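Local coordinates for protein D-ribulose-5-phosphate 3-epimerase, putative (Plasmodium falciparum, PDB 1TQX) that probably catalyses the interconversion of D-ribulose 5-phosphate and D-xylulose 5-phosphate, using one divalent metal ion in each subunit, at residues A[8-13]-A[30-35]; A[36-41]-A[70-75]; A[90-95]-A[120-125]; A[106-111]-A[136-141]; A[125-130]-A[161-166]. One frame throughout, in Å; residues are numbered along the deposited sequence.

Contact 1: residues A[8-13]-A[30-35]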
# COMPACT_ATOMS: atom_id res chain seq x y z
N ILE A 8 -4.92 -6.71 -6.32
CA ILE A 8 -4.09 -7.49 -5.43
C ILE A 8 -2.66 -6.97 -5.60
O ILE A 8 -2.14 -6.92 -6.72
CB ILE A 8 -4.13 -9.00 -5.77
CG1 ILE A 8 -5.58 -9.49 -5.75
CG2 ILE A 8 -3.29 -9.79 -4.78
CD1 ILE A 8 -6.30 -9.22 -4.44
N ALA A 9 -2.04 -6.57 -4.50
CA ALA A 9 -0.68 -6.03 -4.54
C ALA A 9 0.26 -6.78 -3.60
O ALA A 9 0.39 -6.41 -2.43
CB ALA A 9 -0.70 -4.54 -4.20
N PRO A 10 0.94 -7.82 -4.10
CA PRO A 10 1.87 -8.61 -3.29
C PRO A 10 2.99 -7.73 -2.72
O PRO A 10 3.55 -6.90 -3.44
CB PRO A 10 2.42 -9.64 -4.28
CG PRO A 10 1.28 -9.79 -5.28
CD PRO A 10 0.84 -8.36 -5.47
N SER A 11 3.29 -7.89 -1.44
CA SER A 11 4.33 -7.10 -0.79
C SER A 11 5.67 -7.84 -0.88
O SER A 11 5.86 -8.86 -0.22
CB SER A 11 3.96 -6.85 0.67
OG SER A 11 4.92 -6.01 1.29
N VAL A 12 6.59 -7.31 -1.68
CA VAL A 12 7.90 -7.93 -1.89
C VAL A 12 8.78 -8.08 -0.66
O VAL A 12 9.78 -8.80 -0.68
CB VAL A 12 8.73 -7.17 -2.98
CG1 VAL A 12 7.98 -7.20 -4.30
CG2 VAL A 12 9.00 -5.73 -2.54
N LEU A 13 8.43 -7.38 0.42
CA LEU A 13 9.19 -7.45 1.66
C LEU A 13 9.22 -8.90 2.14
O LEU A 13 10.19 -9.34 2.77
CB LEU A 13 8.51 -6.57 2.73
CG LEU A 13 9.22 -6.34 4.06
CD1 LEU A 13 10.34 -5.33 3.89
CD2 LEU A 13 8.21 -5.83 5.09
N LEU A 30 1.68 -14.12 -12.70
CA LEU A 30 0.53 -14.73 -12.03
C LEU A 30 -0.71 -13.86 -12.10
O LEU A 30 -1.79 -14.29 -11.71
CB LEU A 30 0.86 -15.02 -10.56
CG LEU A 30 2.01 -16.00 -10.29
CD1 LEU A 30 2.18 -16.20 -8.79
CD2 LEU A 30 1.74 -17.33 -10.99
N GLY A 31 -0.56 -12.63 -12.59
CA GLY A 31 -1.71 -11.76 -12.71
C GLY A 31 -1.86 -10.66 -11.68
O GLY A 31 -2.86 -9.94 -11.69
N ALA A 32 -0.88 -10.50 -10.79
CA ALA A 32 -0.98 -9.43 -9.80
C ALA A 32 -0.95 -8.11 -10.56
O ALA A 32 -0.10 -7.90 -11.42
CB ALA A 32 0.20 -9.52 -8.82
N GLU A 33 -1.89 -7.22 -10.24
CA GLU A 33 -1.97 -5.92 -10.91
C GLU A 33 -0.91 -4.93 -10.43
O GLU A 33 -0.36 -4.16 -11.22
CB GLU A 33 -3.36 -5.30 -10.70
CG GLU A 33 -4.54 -6.09 -11.30
CD GLU A 33 -5.06 -7.21 -10.40
OE1 GLU A 33 -6.04 -7.88 -10.80
OE2 GLU A 33 -4.52 -7.42 -9.29
N TRP A 34 -0.64 -4.95 -9.13
CA TRP A 34 0.32 -4.04 -8.51
C TRP A 34 1.42 -4.82 -7.80
O TRP A 34 1.25 -6.00 -7.48
CB TRP A 34 -0.38 -3.19 -7.43
CG TRP A 34 -1.33 -2.12 -7.90
CD1 TRP A 34 -1.94 -2.02 -9.12
CD2 TRP A 34 -1.80 -1.01 -7.13
NE1 TRP A 34 -2.77 -0.92 -9.15
CE2 TRP A 34 -2.70 -0.29 -7.94
CE3 TRP A 34 -1.56 -0.57 -5.82
CZ2 TRP A 34 -3.35 0.86 -7.48
CZ3 TRP A 34 -2.20 0.57 -5.37
CH2 TRP A 34 -3.09 1.28 -6.20
N ILE A 35 2.55 -4.15 -7.56
CA ILE A 35 3.65 -4.75 -6.80
C ILE A 35 3.85 -3.72 -5.69
O ILE A 35 4.07 -2.54 -5.96
CB ILE A 35 4.95 -4.96 -7.66
CG1 ILE A 35 5.95 -5.78 -6.85
CG2 ILE A 35 5.57 -3.63 -8.08
CD1 ILE A 35 5.45 -7.19 -6.53
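V12 and I35 meet in the apolar centre of this contact, their side chains crossing at about a right angle, with V12 CG1 only 3.4 Å from I35 CD1. Here the first two strands of the TIM barrel, 7-10 and 34-40, come together, with the connecting helix 20-29 packed against them through L20, T24 and M27. I35 starts out away from 8-13, but with CG1 anti to the backbone N (chi1 -171°) and a turn at chi2, its CD1 comes back to V12 CG1 and to P10 O. Next to it the P10 ring lays CG and CD against the methyl of A32, at 3.6 Å from P10 CD to A32 CB. A9 CB rests on W34 CB at 3.5 Å, while the indole leads off to stack with F66. Between I8-A9 and W34 the backbone bonding is weak, W34 N lying 3.5 Å from I8 O; stronger pairing follows at H36, which bonds P10 and V12. At the edge E33, bent at chi2, turns its carboxylate back to the strand; OE1 forms a salt bridge with R218 of helix 210-223. E33 OE2 takes the I8 N-H at 3.1 Å, nearly straight at 170° but from above the carboxylate plane.

Contact 2: residues A[36-41]-A[70-75]. With ZN (zinc ion), chain D.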
# COMPACT_ATOMS: atom_id res chain seq x y z
N HIS A 36 3.70 -4.16 -4.44
CA HIS A 36 3.82 -3.28 -3.29
C HIS A 36 5.24 -3.22 -2.76
O HIS A 36 5.78 -4.23 -2.28
CB HIS A 36 2.87 -3.75 -2.19
CG HIS A 36 2.63 -2.74 -1.11
ND1 HIS A 36 1.84 -1.63 -1.30
CD2 HIS A 36 3.09 -2.67 0.16
CE1 HIS A 36 1.82 -0.92 -0.19
NE2 HIS A 36 2.56 -1.53 0.71
N LEU A 37 5.84 -2.04 -2.82
CA LEU A 37 7.23 -1.84 -2.41
C LEU A 37 7.37 -1.04 -1.11
O LEU A 37 7.20 0.18 -1.10
CB LEU A 37 7.98 -1.13 -3.55
CG LEU A 37 7.82 -1.82 -4.91
CD1 LEU A 37 8.12 -0.86 -6.06
CD2 LEU A 37 8.75 -3.03 -4.94
N ASP A 38 7.70 -1.74 -0.03
CA ASP A 38 7.87 -1.10 1.28
C ASP A 38 9.26 -0.51 1.51
O ASP A 38 10.24 -1.24 1.57
CB ASP A 38 7.58 -2.10 2.41
CG ASP A 38 6.11 -2.45 2.51
OD1 ASP A 38 5.28 -1.52 2.45
OD2 ASP A 38 5.78 -3.64 2.67
N VAL A 39 9.32 0.81 1.65
CA VAL A 39 10.57 1.53 1.89
C VAL A 39 10.60 1.95 3.36
O VAL A 39 9.72 2.68 3.82
CB VAL A 39 10.65 2.79 1.00
CG1 VAL A 39 11.99 3.51 1.22
CG2 VAL A 39 10.50 2.38 -0.48
N MET A 40 11.60 1.46 4.10
CA MET A 40 11.75 1.75 5.53
C MET A 40 13.16 2.31 5.78
O MET A 40 14.13 1.79 5.22
CB MET A 40 11.54 0.46 6.33
CG MET A 40 10.21 -0.22 6.01
SD MET A 40 10.14 -1.85 6.75
CE MET A 40 8.43 -2.32 6.39
N ASP A 41 13.26 3.35 6.61
CA ASP A 41 14.55 4.01 6.84
C ASP A 41 15.19 3.87 8.22
O ASP A 41 16.05 4.67 8.58
CB ASP A 41 14.42 5.50 6.51
CG ASP A 41 13.50 6.24 7.47
OD1 ASP A 41 12.89 5.59 8.35
OD2 ASP A 41 13.39 7.49 7.36
N HIS A 70 5.25 2.30 -0.76
CA HIS A 70 4.80 2.70 0.57
C HIS A 70 6.01 3.27 1.30
O HIS A 70 6.90 2.54 1.70
CB HIS A 70 4.25 1.48 1.32
CG HIS A 70 3.73 1.80 2.69
ND1 HIS A 70 3.24 0.83 3.54
CD2 HIS A 70 3.66 2.97 3.38
CE1 HIS A 70 2.88 1.39 4.68
NE2 HIS A 70 3.13 2.68 4.61
N LEU A 71 6.02 4.59 1.47
CA LEU A 71 7.12 5.28 2.13
C LEU A 71 6.98 5.35 3.64
O LEU A 71 6.37 6.27 4.17
CB LEU A 71 7.26 6.69 1.56
CG LEU A 71 7.53 6.76 0.05
CD1 LEU A 71 7.29 8.18 -0.47
CD2 LEU A 71 8.96 6.32 -0.23
N MET A 72 7.53 4.36 4.34
CA MET A 72 7.50 4.36 5.80
C MET A 72 8.82 5.00 6.19
O MET A 72 9.71 4.35 6.74
CB MET A 72 7.42 2.94 6.35
CG MET A 72 6.04 2.31 6.18
SD MET A 72 5.96 0.56 6.64
CE MET A 72 6.16 -0.22 5.05
N VAL A 73 8.94 6.29 5.90
CA VAL A 73 10.16 7.04 6.15
C VAL A 73 9.90 8.45 6.64
O VAL A 73 8.79 8.97 6.52
CB VAL A 73 10.98 7.19 4.85
CG1 VAL A 73 11.31 5.81 4.27
CG2 VAL A 73 10.19 8.02 3.84
N GLU A 74 10.94 9.06 7.20
CA GLU A 74 10.85 10.45 7.63
C GLU A 74 11.20 11.22 6.36
O GLU A 74 11.87 10.69 5.47
CB GLU A 74 11.90 10.78 8.71
CG GLU A 74 11.89 9.86 9.93
CD GLU A 74 12.77 10.38 11.06
OE1 GLU A 74 13.89 10.87 10.78
OE2 GLU A 74 12.34 10.29 12.23
N TYR A 75 10.75 12.47 6.26
CA TYR A 75 11.04 13.30 5.10
C TYR A 75 10.64 12.66 3.77
O TYR A 75 11.45 12.60 2.84
CB TYR A 75 12.54 13.63 5.06
CG TYR A 75 13.09 14.11 6.38
CD1 TYR A 75 12.66 15.31 6.93
CD2 TYR A 75 14.05 13.37 7.06
CE1 TYR A 75 13.17 15.77 8.15
CE2 TYR A 75 14.57 13.82 8.28
CZ TYR A 75 14.12 15.02 8.81
OH TYR A 75 14.63 15.49 10.01
ZN ZN D . 3.20 -1.36 2.85
O HOH W 1 14.14 9.04 5.23
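H36, D38 and H70 share one zinc ion across two neighbouring parallel strands of the TIM barrel, 34-40 and 66-72. H36 NE2, D38 OD1 and H70 ND1 lie 2.1-2.3 Å from the metal; D179 supplies the remaining protein ligand. The imidazoles of H36 and H70 meet rim to rim with planes at 57°. Second-shell bonds hold both rings: H36 ND1 bonds D68 OD2, and H70 NE2 bonds H92 NE2.

The strands pair in a parallel ladder: H70 N to L37 O, V39 N to H70 O, and M72 N to V39 O at 2.8 Å. The last bond is bent (138°), where M72 centres an inverse gamma turn. Beyond the strands, D41 OD2 accepts E74 N from above its carboxylate plane at 2.9 Å, and a water bridges D41 OD2 and E74 O. D41 OD1 turns to F44 N.

Apolar contacts occupy both faces of the sheet. V39 packs on L71 and V73, with V39 CG1 3.9 Å from V73 CG1. On the zinc side M40 and M72 lie side by side, M40 CE 3.4 Å from M72 CE. M72, bent at chi3 (-97°), also brings CE to D38 OD1, while its CG sits over one face of the H70 ring near the rim.

D38 and D179 are the predicted proton acceptor and donor; their shared place on the zinc is consistent with metal-assisted epimerisation at C3 of the sugar phosphate.

Contact 3: residues A[90-95]-A[120-125]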
# COMPACT_ATOMS: atom_id res chain seq x y z
N THR A 90 2.98 6.55 -1.54
CA THR A 90 2.14 6.66 -0.36
C THR A 90 3.00 7.07 0.84
O THR A 90 3.94 6.37 1.20
CB THR A 90 1.45 5.31 -0.05
OG1 THR A 90 0.58 4.96 -1.13
CG2 THR A 90 0.65 5.38 1.25
N PHE A 91 2.69 8.22 1.44
CA PHE A 91 3.45 8.67 2.59
C PHE A 91 2.58 8.59 3.84
O PHE A 91 1.36 8.44 3.75
CB PHE A 91 3.96 10.11 2.38
CG PHE A 91 2.88 11.14 2.27
CD1 PHE A 91 2.38 11.77 3.41
CD2 PHE A 91 2.37 11.52 1.02
CE1 PHE A 91 1.39 12.76 3.31
CE2 PHE A 91 1.38 12.50 0.92
CZ PHE A 91 0.89 13.12 2.07
N HIS A 92 3.22 8.67 5.01
CA HIS A 92 2.48 8.59 6.26
C HIS A 92 2.02 9.92 6.82
O HIS A 92 2.78 10.89 6.86
CB HIS A 92 3.31 7.85 7.32
CG HIS A 92 3.09 6.37 7.31
ND1 HIS A 92 2.09 5.76 8.03
CD2 HIS A 92 3.68 5.38 6.59
CE1 HIS A 92 2.06 4.47 7.75
NE2 HIS A 92 3.02 4.21 6.88
N PHE A 93 0.76 9.96 7.24
CA PHE A 93 0.15 11.14 7.83
C PHE A 93 1.02 11.54 9.02
O PHE A 93 1.28 12.72 9.25
CB PHE A 93 -1.28 10.77 8.29
CG PHE A 93 -2.07 11.91 8.90
CD1 PHE A 93 -2.31 13.08 8.19
CD2 PHE A 93 -2.65 11.75 10.15
CE1 PHE A 93 -3.12 14.09 8.73
CE2 PHE A 93 -3.47 12.75 10.70
CZ PHE A 93 -3.70 13.92 9.98
N GLU A 94 1.51 10.53 9.75
CA GLU A 94 2.34 10.77 10.92
C GLU A 94 3.73 11.31 10.60
O GLU A 94 4.34 11.99 11.43
CB GLU A 94 2.49 9.48 11.75
CG GLU A 94 1.17 8.85 12.18
CD GLU A 94 0.59 7.94 11.12
OE1 GLU A 94 1.18 7.84 10.03
OE2 GLU A 94 -0.46 7.31 11.38
N ALA A 95 4.23 11.01 9.41
CA ALA A 95 5.56 11.49 9.02
C ALA A 95 5.58 13.01 8.89
O ALA A 95 6.63 13.64 9.02
CB ALA A 95 5.98 10.84 7.70
N SER A 120 -1.07 7.09 4.33
CA SER A 120 -1.29 6.00 5.26
C SER A 120 -1.39 6.45 6.72
O SER A 120 -0.82 7.48 7.11
CB SER A 120 -0.16 4.97 5.12
OG SER A 120 -0.38 3.85 5.96
N ILE A 121 -2.14 5.68 7.50
CA ILE A 121 -2.32 5.93 8.92
C ILE A 121 -2.04 4.63 9.69
O ILE A 121 -2.47 3.55 9.28
CB ILE A 121 -3.76 6.41 9.28
CG1 ILE A 121 -4.79 5.52 8.58
CG2 ILE A 121 -3.92 7.88 8.92
CD1 ILE A 121 -6.23 5.85 8.95
N LYS A 122 -1.33 4.76 10.81
CA LYS A 122 -1.00 3.61 11.64
C LYS A 122 -2.20 3.24 12.52
O LYS A 122 -3.14 4.02 12.67
CB LYS A 122 0.24 3.93 12.49
CG LYS A 122 1.47 4.23 11.64
CD LYS A 122 2.78 4.21 12.42
CE LYS A 122 2.90 5.39 13.37
NZ LYS A 122 4.19 5.35 14.14
N PRO A 123 -2.19 2.03 13.11
CA PRO A 123 -3.28 1.56 13.96
C PRO A 123 -3.86 2.54 14.98
O PRO A 123 -5.07 2.68 15.09
CB PRO A 123 -2.68 0.33 14.63
CG PRO A 123 -1.79 -0.22 13.54
CD PRO A 123 -1.11 1.03 13.04
N LYS A 124 -2.99 3.23 15.71
CA LYS A 124 -3.45 4.17 16.73
C LYS A 124 -3.89 5.55 16.23
O LYS A 124 -4.34 6.37 17.03
CB LYS A 124 -2.36 4.36 17.80
CG LYS A 124 -1.93 3.06 18.47
CD LYS A 124 -0.82 3.31 19.48
CE LYS A 124 -0.30 2.01 20.07
NZ LYS A 124 0.82 2.25 21.01
N THR A 125 -3.79 5.80 14.93
CA THR A 125 -4.19 7.10 14.38
C THR A 125 -5.66 7.13 13.95
O THR A 125 -6.12 6.26 13.22
CB THR A 125 -3.30 7.48 13.18
OG1 THR A 125 -1.93 7.43 13.57
CG2 THR A 125 -3.63 8.89 12.70
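H92 and S120 pair in parallel, CA atoms 4.7 Å apart, where strands 88-92 and 116-121 of the TIM barrel run out into their C-terminal loops. S120 N gives its hydrogen to F91 O, and F93 N bonds to S120 O at 2.9 Å, almost straight. Past the strands, 93-95 take helical backbone angles and 122-125 form a type I turn, which brings E94 opposite that turn.

F93 sets its CB against I121 CG2 and a ring edge near T125 CG2. On the barrel's inner side S120 CB sits over one face of the H92 imidazole, 3.7 Å from the ring centroid and displaced toward the rim, a CH-pi contact. S120 OG bonds L143 O on the next strand. H92 ND1 bonds E94 OE1 at 3.0 Å, in the plane of the imidazole and on the syn side of OE1, but tilted out of the carboxylate plane. With NE2 on the zinc ligand H70, H92 probably helps orient it.

The bend of E94 at chi2 (85°) turns its carboxylate to the turn, meeting T125 tip to tip. E94 OE2 there holds two donors, K122 N at 2.8 Å on its syn side and, on its anti lone pair, T125 OG1 at 2.6 Å.

Contact 4: residues A[106-111]-A[136-141]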
# COMPACT_ATOMS: atom_id res chain seq x y z
N LEU A 106 2.28 18.22 -0.02
CA LEU A 106 3.04 17.09 -0.54
C LEU A 106 2.21 16.37 -1.60
O LEU A 106 2.72 15.98 -2.65
CB LEU A 106 3.39 16.11 0.59
CG LEU A 106 4.72 15.34 0.52
CD1 LEU A 106 4.66 14.15 1.47
CD2 LEU A 106 5.00 14.88 -0.89
N ALA A 107 0.92 16.19 -1.31
CA ALA A 107 0.03 15.52 -2.25
C ALA A 107 -0.01 16.28 -3.57
O ALA A 107 0.01 15.68 -4.65
CB ALA A 107 -1.38 15.43 -1.65
N LYS A 108 -0.07 17.61 -3.50
CA LYS A 108 -0.08 18.44 -4.70
C LYS A 108 1.18 18.18 -5.53
O LYS A 108 1.11 18.01 -6.74
CB LYS A 108 -0.13 19.93 -4.33
CG LYS A 108 -1.49 20.41 -3.84
CD LYS A 108 -1.47 21.92 -3.59
CE LYS A 108 -2.83 22.44 -3.17
NZ LYS A 108 -2.80 23.90 -2.87
N GLU A 109 2.32 18.13 -4.85
CA GLU A 109 3.59 17.88 -5.53
C GLU A 109 3.63 16.51 -6.17
O GLU A 109 4.08 16.36 -7.31
CB GLU A 109 4.75 18.03 -4.53
CG GLU A 109 4.86 19.43 -3.95
CD GLU A 109 5.99 19.57 -2.96
OE1 GLU A 109 6.16 20.67 -2.39
OE2 GLU A 109 6.72 18.58 -2.74
N ILE A 110 3.16 15.50 -5.45
CA ILE A 110 3.15 14.14 -5.99
C ILE A 110 2.26 14.09 -7.23
O ILE A 110 2.65 13.53 -8.25
CB ILE A 110 2.68 13.13 -4.91
CG1 ILE A 110 3.76 12.99 -3.83
CG2 ILE A 110 2.39 11.77 -5.56
CD1 ILE A 110 3.40 12.07 -2.69
N ARG A 111 1.07 14.69 -7.15
CA ARG A 111 0.17 14.70 -8.30
C ARG A 111 0.79 15.49 -9.46
O ARG A 111 0.59 15.15 -10.63
CB ARG A 111 -1.20 15.29 -7.94
CG ARG A 111 -1.97 14.56 -6.82
CD ARG A 111 -2.03 13.04 -7.01
NE ARG A 111 -2.75 12.61 -8.20
CZ ARG A 111 -4.08 12.58 -8.32
NH1 ARG A 111 -4.86 12.97 -7.32
NH2 ARG A 111 -4.63 12.15 -9.45
N THR A 136 -10.08 17.25 -0.44
CA THR A 136 -9.47 18.00 -1.53
C THR A 136 -9.42 17.19 -2.83
O THR A 136 -9.15 17.74 -3.90
CB THR A 136 -8.02 18.40 -1.20
OG1 THR A 136 -7.19 17.24 -1.20
CG2 THR A 136 -7.96 19.06 0.17
N ASN A 137 -9.68 15.89 -2.71
CA ASN A 137 -9.67 14.99 -3.87
C ASN A 137 -8.27 14.72 -4.43
O ASN A 137 -8.14 14.13 -5.50
CB ASN A 137 -10.57 15.53 -4.98
CG ASN A 137 -12.02 15.60 -4.58
OD1 ASN A 137 -12.61 14.59 -4.20
ND2 ASN A 137 -12.61 16.79 -4.66
N LEU A 138 -7.24 15.15 -3.71
CA LEU A 138 -5.87 14.95 -4.15
C LEU A 138 -5.35 13.54 -3.86
O LEU A 138 -4.36 13.10 -4.46
CB LEU A 138 -4.95 15.96 -3.45
CG LEU A 138 -5.09 17.42 -3.85
CD1 LEU A 138 -4.40 18.31 -2.84
CD2 LEU A 138 -4.51 17.62 -5.25
N ILE A 139 -6.02 12.84 -2.95
CA ILE A 139 -5.61 11.49 -2.56
C ILE A 139 -6.30 10.39 -3.35
O ILE A 139 -7.52 10.29 -3.36
CB ILE A 139 -5.87 11.25 -1.06
CG1 ILE A 139 -5.21 12.36 -0.22
CG2 ILE A 139 -5.35 9.89 -0.64
CD1 ILE A 139 -3.72 12.48 -0.41
N ASN A 140 -5.50 9.55 -4.01
CA ASN A 140 -6.03 8.44 -4.79
C ASN A 140 -6.29 7.21 -3.92
O ASN A 140 -7.22 6.44 -4.18
CB ASN A 140 -5.03 8.03 -5.88
CG ASN A 140 -4.81 9.12 -6.91
OD1 ASN A 140 -5.61 9.28 -7.84
ND2 ASN A 140 -3.73 9.87 -6.76
N THR A 141 -5.48 7.04 -2.88
CA THR A 141 -5.59 5.88 -2.01
C THR A 141 -5.27 6.17 -0.55
O THR A 141 -4.37 6.96 -0.25
CB THR A 141 -4.58 4.78 -2.44
OG1 THR A 141 -4.71 4.50 -3.84
CG2 THR A 141 -4.80 3.50 -1.63
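A107 and L138 form the closely packed side of this contact, with A107 CB 4.0 Å from L138 CB. The same methyl, A107 CB, also lies 4.0 Å from I139 CD1. The side chain of I139 starts away from helix 100-111, and it is its CD1 end that returns to A107; the I139 side chain also touches C117 on strand 116-121. These small apolar contacts seat the helix on the connection that leads from helix 131-134 to strand 141-145.

The exposed side belongs to K108, which touches L138 with the base of its chain, K108 CG to L138 CD1 3.7 Å, and runs on extended. R111 makes a partly exposed polar edge. Its chain folds at chi2 and chi3, and the guanidinium ends beside L138 O. R111 NH1 donates to L138 O at 2.9 Å, a bent bond of 147° with the donor well above the carbonyl plane, while NE makes a weak bond to L115 O. N140 comes tip to tip with R111 and places the end of its amide over the centre of the guanidinium face, the two planes 67° apart.

The peptide chain itself is shaped by a local turn. After helix 131-134, N137 leaves helical angles with positive phi, and T136 OG1 accepts L138 N in an ST turn that ends at L138, which faces the helix. N140 is also tied by backbone bonds to C117 and N175. The arrangement is plain packing in the outer layer of a TIM barrel, where a helix lies against the loop entering a later strand, away from the metal site.

Contact 5: residues A[125-130]-A[161-166]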
# COMPACT_ATOMS: atom_id res chain seq x y z
N THR A 125 -3.79 5.80 14.93
CA THR A 125 -4.19 7.10 14.38
C THR A 125 -5.66 7.13 13.95
O THR A 125 -6.12 6.26 13.22
CB THR A 125 -3.30 7.48 13.18
OG1 THR A 125 -1.93 7.43 13.57
CG2 THR A 125 -3.63 8.89 12.70
N ASP A 126 -6.38 8.15 14.42
CA ASP A 126 -7.80 8.34 14.13
C ASP A 126 -8.06 8.70 12.66
O ASP A 126 -7.56 9.71 12.18
CB ASP A 126 -8.34 9.44 15.05
CG ASP A 126 -9.82 9.73 14.82
OD1 ASP A 126 -10.33 10.66 15.48
OD2 ASP A 126 -10.46 9.04 14.01
N VAL A 127 -8.84 7.87 11.96
CA VAL A 127 -9.16 8.10 10.55
C VAL A 127 -9.80 9.45 10.24
O VAL A 127 -9.59 10.01 9.17
CB VAL A 127 -10.17 7.08 9.99
CG1 VAL A 127 -9.59 6.39 8.78
CG2 VAL A 127 -10.57 6.11 11.07
N GLN A 128 -10.63 9.94 11.15
CA GLN A 128 -11.33 11.20 10.92
C GLN A 128 -10.40 12.38 10.74
O GLN A 128 -10.79 13.40 10.16
CB GLN A 128 -12.32 11.47 12.05
CG GLN A 128 -13.38 10.38 12.18
CD GLN A 128 -14.55 10.80 13.05
OE1 GLN A 128 -15.29 11.73 12.72
NE2 GLN A 128 -14.73 10.11 14.17
N LYS A 129 -9.16 12.26 11.21
CA LYS A 129 -8.20 13.34 11.06
C LYS A 129 -7.81 13.54 9.60
O LYS A 129 -7.24 14.57 9.24
CB LYS A 129 -6.94 13.06 11.88
CG LYS A 129 -7.11 13.17 13.39
CD LYS A 129 -5.84 12.72 14.09
CE LYS A 129 -5.99 12.69 15.61
NZ LYS A 129 -5.50 13.93 16.25
N LEU A 130 -8.12 12.55 8.75
CA LEU A 130 -7.79 12.63 7.33
C LEU A 130 -8.81 13.39 6.48
O LEU A 130 -8.52 13.79 5.36
CB LEU A 130 -7.63 11.23 6.73
CG LEU A 130 -6.51 10.31 7.23
CD1 LEU A 130 -6.58 9.00 6.46
CD2 LEU A 130 -5.14 10.97 7.02
N MET A 161 -11.20 -2.46 11.10
CA MET A 161 -12.26 -2.47 10.10
C MET A 161 -13.20 -1.28 10.19
O MET A 161 -13.84 -0.91 9.20
CB MET A 161 -13.05 -3.78 10.16
CG MET A 161 -12.25 -4.99 9.74
SD MET A 161 -11.48 -4.80 8.11
CE MET A 161 -9.85 -4.16 8.58
N GLY A 162 -13.29 -0.67 11.36
CA GLY A 162 -14.14 0.49 11.53
C GLY A 162 -13.65 1.63 10.66
O GLY A 162 -14.44 2.38 10.10
N LYS A 163 -12.32 1.75 10.54
CA LYS A 163 -11.73 2.81 9.73
C LYS A 163 -12.10 2.60 8.27
O LYS A 163 -12.43 3.55 7.56
CB LYS A 163 -10.20 2.81 9.87
CG LYS A 163 -9.70 3.06 11.28
CD LYS A 163 -8.19 3.20 11.29
CE LYS A 163 -7.66 3.41 12.70
NZ LYS A 163 -6.17 3.55 12.68
N VAL A 164 -12.04 1.34 7.82
CA VAL A 164 -12.37 0.99 6.45
C VAL A 164 -13.82 1.34 6.12
O VAL A 164 -14.09 1.96 5.09
CB VAL A 164 -12.12 -0.52 6.18
CG1 VAL A 164 -12.48 -0.86 4.74
CG2 VAL A 164 -10.66 -0.87 6.46
N SER A 165 -14.75 0.96 6.99
CA SER A 165 -16.17 1.26 6.76
C SER A 165 -16.41 2.77 6.72
O SER A 165 -17.17 3.25 5.88
CB SER A 165 -17.04 0.63 7.84
OG SER A 165 -17.06 -0.78 7.72
N PHE A 166 -15.77 3.50 7.62
CA PHE A 166 -15.91 4.96 7.66
C PHE A 166 -15.54 5.58 6.31
O PHE A 166 -16.29 6.38 5.76
CB PHE A 166 -14.99 5.55 8.74
CG PHE A 166 -14.94 7.06 8.73
CD1 PHE A 166 -15.94 7.81 9.35
CD2 PHE A 166 -13.91 7.72 8.07
CE1 PHE A 166 -15.91 9.21 9.31
CE2 PHE A 166 -13.87 9.12 8.03
CZ PHE A 166 -14.87 9.86 8.65
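K163 stretches a fully extended side chain across the contact to a backbone oxygen rather than to an acid: K163 NZ bonds T125 O at 2.8 Å. With CG anti to the carbonyl carbon (chi1 -61°) and every later torsion near 180°, the chain reaches past V127 as a straight rod. The donor lies tilted 22° from the carbonyl plane of T125, and P123 O accepts from the same ammonium group, so the lysine holds two carbonyls of the loop that follows strand 116-121. Such a pair of carbonyls would be expected to stabilise its positive charge.

V127 points toward helix 161-170 and packs on the aliphatic part of K163. I121 of strand 116-121 touches both V127 and K163. The two segments belong to the outer shell of the TIM barrel: the loop ahead of helix 131-134 carries a short 3-10 segment, 127-130, and helix 161-170 lies alongside, with V164 on its other side facing strand 175-179.

Further toward solvent F166 takes over. The Q128 and F166 side chains cross at about a right angle, Q128 CG lying over the ring face, 4.3 Å from the centroid of F166, in a CH-pi contact; the ring carbon closest to Q128 CG is F166 CZ at 3.9 Å. V127 CB approaches F166 CD2 at 4.3 Å. The 3-10 segment that presents V127 and Q128 is introduced by an Asx turn, in which D126 OD2 accepts Q128 N at 3.0 Å, from well above the carboxylate plane.

How the contacts relate
All five contacts lie in one TIM barrel; contacts 1 to 3 follow its early strands, and contacts 4 and 5 belong to its outer layer. Contacts 1 and 2 share strand 34-40, with centres about 17 Å apart. Strands 66-72 and 88-92, neighbours in the sheet, join contact 2 to contact 3, about 11 Å away between centres; they touch at the second shell of the zinc site. Contact 4 alternates along the chain with contact 3, and its helix 100-111 links that contact's two strands, F91 packing on L106 and I110. Contacts 3 and 5 share T125. Contacts 1 and 5, about 25 Å between centres, lie on opposite sides of the chain's centre. Strand pairing thus surrounds the metal, and helix packing lies outside it.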